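Local coordinates for replication initiation and membrane attachment protein (Geobacillus stearothermophilus 10, PDB 5WTN), which takes part in assembling the bacterial primosome at the start of DNA replication, as a tetramer that also complexes with a primosomal re-initiation protein, at the interface of chains A and B. Residues are numbered along the deposited sequence; one frame, centred on the assembly and turned at random. Chains: chain A/B, Replication initiation and membrane attachment protein.

Contact 1: the interface of chains A and B. Residues chain A 232, 235-236, 239, 263, 267; chain B 120-122.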
loop_
_atom_site.group_PDB
_atom_site.type_symbol
_atom_site.label_atom_id
_atom_site.label_comp_id
_atom_site.label_asym_id
_atom_site.label_seq_id
_atom_site.Cartn_x
_atom_site.Cartn_y
_atom_site.Cartn_z
ATOM N N ALA A 232 -34.317 -3.445 -6.422
ATOM C CA ALA A 232 -33.944 -4.431 -7.427
ATOM C C ALA A 232 -34.763 -4.248 -8.693
ATOM O O ALA A 232 -34.247 -4.334 -9.815
ATOM C CB ALA A 232 -34.142 -5.817 -6.878
ATOM N N LYS A 235 -33.456 -1.384 -10.799
ATOM C CA LYS A 235 -32.243 -1.660 -11.561
ATOM C C LYS A 235 -32.580 -2.526 -12.748
ATOM O O LYS A 235 -32.022 -2.350 -13.827
ATOM C CB LYS A 235 -31.187 -2.351 -10.700
ATOM C CG LYS A 235 -30.914 -1.674 -9.374
ATOM C CD LYS A 235 -29.519 -2.021 -8.873
ATOM C CE LYS A 235 -29.200 -1.345 -7.542
ATOM N NZ LYS A 235 -28.018 -1.991 -6.897
ATOM N N LEU A 236 -33.496 -3.466 -12.543
ATOM C CA LEU A 236 -33.867 -4.389 -13.603
ATOM C C LEU A 236 -34.586 -3.647 -14.734
ATOM O O LEU A 236 -34.257 -3.802 -15.917
ATOM C CB LEU A 236 -34.719 -5.505 -13.027
ATOM C CG LEU A 236 -33.864 -6.466 -12.202
ATOM C CD1 LEU A 236 -34.724 -7.490 -11.461
ATOM C CD2 LEU A 236 -32.849 -7.148 -13.111
ATOM N N LEU A 239 -31.949 -1.325 -16.468
ATOM C CA LEU A 239 -30.953 -2.076 -17.217
ATOM C C LEU A 239 -31.559 -2.718 -18.463
ATOM O O LEU A 239 -30.954 -2.684 -19.531
ATOM C CB LEU A 239 -30.329 -3.151 -16.326
ATOM C CG LEU A 239 -29.381 -4.139 -17.011
ATOM C CD1 LEU A 239 -28.117 -3.435 -17.402
ATOM C CD2 LEU A 239 -29.061 -5.331 -16.128
ATOM N N ILE A 263 -35.232 -12.191 -5.068
ATOM C CA ILE A 263 -34.618 -11.270 -6.004
ATOM C C ILE A 263 -33.724 -11.999 -6.993
ATOM O O ILE A 263 -33.672 -11.642 -8.171
ATOM C CB ILE A 263 -33.843 -10.186 -5.258
ATOM C CG1 ILE A 263 -34.814 -9.331 -4.436
ATOM C CG2 ILE A 263 -33.076 -9.321 -6.222
ATOM C CD1 ILE A 263 -34.156 -8.200 -3.685
ATOM N N ARG A 267 -34.245 -11.649 -10.881
ATOM C CA ARG A 267 -33.126 -11.317 -11.760
ATOM C C ARG A 267 -33.040 -12.256 -12.957
ATOM O O ARG A 267 -32.857 -11.803 -14.085
ATOM C CB ARG A 267 -31.788 -11.294 -10.989
ATOM C CG ARG A 267 -31.610 -10.072 -10.056
ATOM C CD ARG A 267 -30.260 -10.033 -9.306
ATOM N NE ARG A 267 -29.075 -10.046 -10.180
ATOM C CZ ARG A 267 -27.822 -9.882 -9.744
ATOM N NH1 ARG A 267 -27.599 -9.674 -8.449
ATOM N NH2 ARG A 267 -26.790 -9.913 -10.597
ATOM N N ARG B 120 -21.770 -8.714 -7.680
ATOM C CA ARG B 120 -23.110 -9.075 -7.246
ATOM C C ARG B 120 -24.162 -8.111 -7.738
ATOM O O ARG B 120 -25.347 -8.447 -7.812
ATOM C CB ARG B 120 -23.184 -9.217 -5.733
ATOM C CG ARG B 120 -22.963 -10.652 -5.301
ATOM C CD ARG B 120 -23.870 -11.023 -4.154
ATOM N NE ARG B 120 -23.653 -10.110 -3.038
ATOM C CZ ARG B 120 -22.729 -10.289 -2.098
ATOM N NH1 ARG B 120 -21.942 -11.372 -2.142
ATOM N NH2 ARG B 120 -22.598 -9.390 -1.121
ATOM N N ASP B 121 -23.715 -6.911 -8.079
ATOM C CA ASP B 121 -24.607 -5.895 -8.593
ATOM C C ASP B 121 -25.165 -6.252 -9.966
ATOM O O ASP B 121 -24.400 -6.627 -10.862
ATOM C CB ASP B 121 -23.894 -4.554 -8.672
ATOM C CG ASP B 121 -24.837 -3.434 -8.998
ATOM O OD1 ASP B 121 -24.916 -3.052 -10.190
ATOM O OD2 ASP B 121 -25.535 -2.970 -8.069
ATOM N N GLU B 122 -26.487 -6.107 -10.109
ATOM C CA GLU B 122 -27.208 -6.343 -11.359
ATOM C C GLU B 122 -26.620 -5.612 -12.574
ATOM O O GLU B 122 -26.262 -6.243 -13.574
ATOM C CB GLU B 122 -28.690 -5.927 -11.208
ATOM C CG GLU B 122 -29.538 -6.710 -10.181
ATOM C CD GLU B 122 -29.353 -6.221 -8.743
ATOM O OE1 GLU B 122 -28.241 -5.713 -8.418
ATOM O OE2 GLU B 122 -30.317 -6.344 -7.938
#

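Contact 2: the interface of chains A and B. Residues chain A 161, 285; chain B 37, 87, 124, 127.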
loop_
_atom_site.group_PDB
_atom_site.type_symbol
_atom_site.label_atom_id
_atom_site.label_comp_id
_atom_site.label_asym_id
_atom_site.label_seq_id
_atom_site.Cartn_x
_atom_site.Cartn_y
_atom_site.Cartn_z
ATOM N N PHE A 161 -27.255 7.843 -11.186
ATOM C CA PHE A 161 -26.810 7.021 -12.297
ATOM C C PHE A 161 -27.661 7.350 -13.510
ATOM O O PHE A 161 -27.151 7.485 -14.622
ATOM C CB PHE A 161 -26.971 5.549 -11.927
ATOM C CG PHE A 161 -26.244 4.599 -12.845
ATOM C CD1 PHE A 161 -24.994 4.096 -12.493
ATOM C CD2 PHE A 161 -26.810 4.193 -14.042
ATOM C CE1 PHE A 161 -24.309 3.210 -13.330
ATOM C CE2 PHE A 161 -26.134 3.308 -14.880
ATOM C CZ PHE A 161 -24.879 2.812 -14.521
ATOM N N LEU A 285 -23.894 0.337 -21.769
ATOM C CA LEU A 285 -23.907 1.575 -21.011
ATOM C C LEU A 285 -23.371 2.719 -21.882
ATOM O O LEU A 285 -22.311 2.593 -22.516
ATOM C CB LEU A 285 -23.078 1.424 -19.739
ATOM C CG LEU A 285 -23.071 2.567 -18.720
ATOM C CD1 LEU A 285 -24.406 2.762 -17.986
ATOM C CD2 LEU A 285 -21.950 2.345 -17.734
ATOM N N LEU B 37 -16.263 0.917 -17.492
ATOM C CA LEU B 37 -17.524 1.642 -17.530
ATOM C C LEU B 37 -17.422 3.178 -17.649
ATOM O O LEU B 37 -18.133 3.767 -18.423
ATOM C CB LEU B 37 -18.408 1.246 -16.352
ATOM C CG LEU B 37 -18.732 -0.251 -16.364
ATOM C CD1 LEU B 37 -19.790 -0.638 -15.318
ATOM C CD2 LEU B 37 -19.159 -0.665 -17.756
ATOM N N ILE B 87 -21.733 6.886 -10.955
ATOM C CA ILE B 87 -21.298 5.539 -10.696
ATOM C C ILE B 87 -21.074 5.400 -9.207
ATOM O O ILE B 87 -20.856 4.310 -8.728
ATOM C CB ILE B 87 -20.003 5.222 -11.471
ATOM C CG1 ILE B 87 -19.866 3.722 -11.757
ATOM C CG2 ILE B 87 -18.779 5.741 -10.734
ATOM C CD1 ILE B 87 -20.735 3.242 -12.791
ATOM N N LEU B 124 -23.843 -3.427 -12.944
ATOM C CA LEU B 124 -22.419 -3.223 -13.133
ATOM C C LEU B 124 -21.790 -4.424 -13.804
ATOM O O LEU B 124 -20.997 -4.297 -14.743
ATOM C CB LEU B 124 -21.728 -2.914 -11.815
ATOM C CG LEU B 124 -22.205 -1.642 -11.095
ATOM C CD1 LEU B 124 -21.445 -1.356 -9.815
ATOM C CD2 LEU B 124 -22.090 -0.470 -12.027
ATOM N N PHE B 127 -23.096 -4.597 -17.426
ATOM C CA PHE B 127 -22.391 -3.619 -18.251
ATOM C C PHE B 127 -20.922 -4.001 -18.480
ATOM O O PHE B 127 -20.491 -4.105 -19.616
ATOM C CB PHE B 127 -22.509 -2.188 -17.697
ATOM C CG PHE B 127 -23.900 -1.601 -17.777
ATOM C CD1 PHE B 127 -24.687 -1.761 -18.904
ATOM C CD2 PHE B 127 -24.421 -0.890 -16.703
ATOM C CE1 PHE B 127 -25.957 -1.213 -18.952
ATOM C CE2 PHE B 127 -25.706 -0.340 -16.751
ATOM C CZ PHE B 127 -26.464 -0.496 -17.870
#

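Contact 1: the interface of chains A and B
A:Arg267 and B:Glu122 meet at about a right angle, the guanidinium of one laid against the side chain of the other. B:Glu122 CG stands 3.3 Å above the guanidinium plane of A:Arg267, offset toward its rim, and lies 3.4 Å from A:Arg267 NE. The carboxylate and guanidinium planes are only 17° apart and stacked, so this acid and base pack by their faces and are not joined by a salt bridge; the nearest approach of their charged atoms is 4.0 Å, from A:Arg267 NH1 to B:Glu122 OE1. What NH1 does bond is the backbone carbonyl of B:Arg120, with A:Arg267 NH1 to B:Arg120 O at 2.6 Å. The donor comes nearly along the C=O axis, and the oxygen is tilted somewhat from the guanidinium plane. A bend at chi3 (58°) in A:Arg267 turns the guanidinium toward this carbonyl. On the other side of B:Glu122, A:Lys235 runs extended beyond CG and crosses B:Asp121 at about a right angle. Its terminal amine makes a salt bridge, A:Lys235 NZ to B:Asp121 OD2 at 2.9 Å, meeting the oxygen nearly end-on. B:Glu122 OE1 lies 4.0 Å from the same A:Lys235 NZ, and its field would probably favour the charged amine. B:Glu122 bends at chi2 (82°), carrying its carboxylate between the arginine and the lysine, with B:Glu122 OE2 turned toward the methyl of A:Ala232. A:Leu236 CD2 looks toward B:Glu122 CG, and A:Leu239 CD2 toward the backbone oxygen of B:Glu122. In the fold, chain A helices 227-240 and 263-278 receive the turn of chain B where helix 115-120 ends and helix 122-143 begins.

Contact 2: the interface of chains A and B
A:Leu285 of strand 283-287 lies across B:Phe127 of helix 122-143 in an apolar patch of the DnaB primosomal protein, whose self-association gives a tetramer. This is the tight part. A:Leu285 CB sits over one face of the B:Phe127 ring, 3.8 Å from its centroid and offset toward the rim, a CH-pi contact. The side chains cross at about a right angle. With A:Leu285 CG anti to the backbone N (chi1 -174°), A:Leu285 CD1 stays over the same face, across the ring from CB and 3.6 Å from B:Phe127 CE2, while A:Leu285 CD2 passes the rim to B:Leu37 of helix 24-38, 4.0 Å from B:Leu37 CB. The leucine thus touches two helices of chain B at once, with 65 Å² of its surface hidden. Around A:Phe161 the packing is sparser. Its ring passes B:Phe127 in the opposite direction, A:Phe161 CZ standing 3.9 Å from B:Phe127 CE2, with rim atoms meeting and no ring stack. At the neighbouring rim position, A:Phe161 CE1 comes to 3.6 Å from the terminal methyl CD1 of B:Ile87, the two side chains lying alongside and pointing the same way. B:Ile87, at the end of helix 74-87, gives up 13 Å² here. B:Leu124 is looser still, its CD2 methyl 4.5 Å from A:Phe161 CE1.

The C-alpha centres of contact 1 and contact 2 lie about 12 Å apart, and chain B helix 122-143 serves both: its first residue enters contact 1, while B:Leu124 and B:Phe127 face contact 2. Polar and charged links at the helix start thus adjoin a hydrophobic patch within its next turns. Chain A approaches with separate elements, helices 227-240 and 263-278 in contact 1, helix 161-164 and strand 283-287 in contact 2, so its second half packs round this helix, with chain B helices 24-38 and 74-87 joining contact 2. Two-fold symmetry repeats both contacts with the chains exchanged, consistent with a reciprocal pairing within the DnaB tetramer.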